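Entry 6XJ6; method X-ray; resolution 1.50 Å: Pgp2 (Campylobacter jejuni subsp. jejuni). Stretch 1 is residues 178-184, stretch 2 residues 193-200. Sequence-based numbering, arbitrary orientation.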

# COMPACT_ATOMS: atom_id res chain seq x y z
N ALA A 178 12.92 1.47 12.19
CA ALA A 178 14.21 2.04 12.57
C ALA A 178 14.87 2.72 11.38
O ALA A 178 15.44 3.81 11.52
CB ALA A 178 15.10 0.96 13.15
N ASP A 179 14.80 2.10 10.20
CA ASP A 179 15.35 2.72 9.00
C ASP A 179 14.60 4.01 8.66
O ASP A 179 15.22 5.02 8.28
CB ASP A 179 15.26 1.76 7.81
CG ASP A 179 16.26 0.63 7.89
OD1 ASP A 179 17.24 0.73 8.66
OD2 ASP A 179 16.07 -0.36 7.15
N LEU A 180 13.27 3.99 8.78
CA LEU A 180 12.48 5.18 8.50
C LEU A 180 12.95 6.37 9.33
O LEU A 180 13.10 7.48 8.81
CB LEU A 180 11.01 4.89 8.79
CG LEU A 180 10.02 6.03 8.54
CD1 LEU A 180 9.88 6.30 7.05
CD2 LEU A 180 8.68 5.71 9.16
N PHE A 181 13.16 6.17 10.63
CA PHE A 181 13.56 7.28 11.48
C PHE A 181 15.03 7.65 11.29
O PHE A 181 15.41 8.80 11.54
CB PHE A 181 13.19 6.99 12.94
CG PHE A 181 11.75 7.22 13.22
CD1 PHE A 181 11.29 8.49 13.53
CD2 PHE A 181 10.83 6.20 13.09
CE1 PHE A 181 9.95 8.72 13.74
CE2 PHE A 181 9.49 6.43 13.29
CZ PHE A 181 9.04 7.69 13.62
N THR A 182 15.85 6.71 10.83
CA THR A 182 17.23 7.02 10.48
C THR A 182 17.28 7.86 9.22
O THR A 182 18.05 8.83 9.12
CB THR A 182 18.02 5.73 10.29
OG1 THR A 182 17.97 4.95 11.51
CG2 THR A 182 19.48 6.01 9.94
N TRP A 183 16.44 7.51 8.24
CA TRP A 183 16.30 8.31 7.03
C TRP A 183 15.76 9.70 7.36
O TRP A 183 16.26 10.71 6.83
CB TRP A 183 15.36 7.55 6.09
CG TRP A 183 14.79 8.26 4.89
CD1 TRP A 183 15.42 8.52 3.70
CD2 TRP A 183 13.45 8.73 4.75
NE1 TRP A 183 14.55 9.14 2.84
CE2 TRP A 183 13.34 9.29 3.46
CE3 TRP A 183 12.34 8.75 5.59
CZ2 TRP A 183 12.15 9.85 3.00
CZ3 TRP A 183 11.17 9.31 5.14
CH2 TRP A 183 11.08 9.86 3.85
N LYS A 184 14.77 9.78 8.25
CA LYS A 184 14.25 11.07 8.70
C LYS A 184 15.35 11.93 9.31
O LYS A 184 15.45 13.13 9.01
CB LYS A 184 13.14 10.84 9.72
CG LYS A 184 12.52 12.10 10.30
CD LYS A 184 11.48 11.74 11.35
CE LYS A 184 10.91 12.96 12.05
NZ LYS A 184 11.93 13.65 12.89
N ASN A 193 24.77 11.70 2.29
CA ASN A 193 25.22 10.33 2.06
C ASN A 193 24.34 9.32 2.78
O ASN A 193 23.94 8.30 2.20
CB ASN A 193 26.69 10.17 2.46
CG ASN A 193 27.62 10.92 1.52
OD1 ASN A 193 27.23 11.28 0.41
ND2 ASN A 193 28.85 11.15 1.96
N THR A 194 24.02 9.57 4.05
CA THR A 194 23.13 8.66 4.77
C THR A 194 21.74 8.65 4.13
O THR A 194 21.14 7.58 3.96
CB THR A 194 23.04 9.06 6.24
OG1 THR A 194 24.36 9.05 6.82
CG2 THR A 194 22.15 8.09 7.01
N TYR A 195 21.22 9.82 3.79
CA TYR A 195 19.90 9.91 3.16
C TYR A 195 19.85 9.07 1.89
O TYR A 195 18.94 8.26 1.70
CB TYR A 195 19.61 11.39 2.86
CG TYR A 195 18.37 11.69 2.04
CD1 TYR A 195 18.48 11.95 0.68
CD2 TYR A 195 17.11 11.76 2.63
CE1 TYR A 195 17.37 12.24 -0.07
CE2 TYR A 195 15.99 12.06 1.88
CZ TYR A 195 16.13 12.31 0.53
OH TYR A 195 15.02 12.61 -0.24
N LEU A 196 20.85 9.24 1.01
CA LEU A 196 20.85 8.52 -0.26
C LEU A 196 21.03 7.02 -0.10
O LEU A 196 20.64 6.27 -1.00
CB LEU A 196 21.95 9.08 -1.17
CG LEU A 196 21.76 10.51 -1.66
CD1 LEU A 196 22.99 10.99 -2.41
CD2 LEU A 196 20.52 10.61 -2.54
N SER A 197 21.61 6.56 1.01
CA SER A 197 21.78 5.12 1.21
C SER A 197 20.45 4.38 1.30
O SER A 197 20.44 3.15 1.22
CB SER A 197 22.58 4.87 2.49
OG SER A 197 21.81 5.08 3.65
N PHE A 198 19.33 5.09 1.48
CA PHE A 198 18.03 4.45 1.59
C PHE A 198 17.29 4.38 0.27
O PHE A 198 16.11 4.01 0.26
CB PHE A 198 17.18 5.16 2.65
CG PHE A 198 17.70 4.98 4.04
CD1 PHE A 198 18.39 5.99 4.67
CD2 PHE A 198 17.51 3.78 4.70
CE1 PHE A 198 18.87 5.82 5.95
CE2 PHE A 198 17.99 3.60 5.98
CZ PHE A 198 18.67 4.62 6.61
N TYR A 199 17.94 4.71 -0.84
CA TYR A 199 17.34 4.62 -2.16
C TYR A 199 18.05 3.54 -2.96
O TYR A 199 19.26 3.36 -2.84
CB TYR A 199 17.40 5.97 -2.88
CG TYR A 199 16.55 7.00 -2.17
CD1 TYR A 199 15.23 7.23 -2.54
CD2 TYR A 199 17.05 7.72 -1.10
CE1 TYR A 199 14.44 8.15 -1.87
CE2 TYR A 199 16.28 8.63 -0.42
CZ TYR A 199 14.98 8.85 -0.81
OH TYR A 199 14.21 9.76 -0.13
N ASP A 200 17.27 2.79 -3.74
CA ASP A 200 17.82 1.70 -4.54
C ASP A 200 18.42 2.28 -5.81
O ASP A 200 17.70 2.74 -6.69
CB ASP A 200 16.75 0.66 -4.87
CG ASP A 200 17.31 -0.50 -5.67
OD1 ASP A 200 17.62 -0.29 -6.86
OD2 ASP A 200 17.47 -1.59 -5.10

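Stretch 1 is helical throughout, and three of its residues, Asp179, Thr182 and Trp183, meet stretch 2. Together the stretches bury 329 Å².

Asp179 contributes its aliphatic carbon: CB lies 3.8 Å from CE2 of Phe198. Its backbone O sits over one face of the same ring and also accepts the helical hydrogen bond from Trp183 N. OD2 is hydrogen-bonded elsewhere in the structure.

The CA-to-CB bond of Thr182 points toward stretch 2. Its OG1 donates to Ala178 O at 2.8 Å, so the hydroxyl is satisfied within its own helix. The methyl CG2 meets the edge of the Phe198 ring, 3.7 Å from CZ. A small branched residue suits this place, as it offers carbon to the ring and keeps its polar atom occupied.

Trp183 is the centre of the contact, with the largest covered area. Its CA-to-CB bond points sideways, but the end of the side chain comes nearer; chi1 is t. CB packs over the face of Phe198, 4.0 Å from the ring centroid, a CH-pi contact. The five-membered ring lies nearly parallel to the Tyr195 ring but slid apart, with little overlap. NE1 donates a hydrogen bond to Tyr199 OH at 3.1 Å, which satisfies the buried indole nitrogen. Trp183, Tyr195, Phe198 and Tyr199 are all buried.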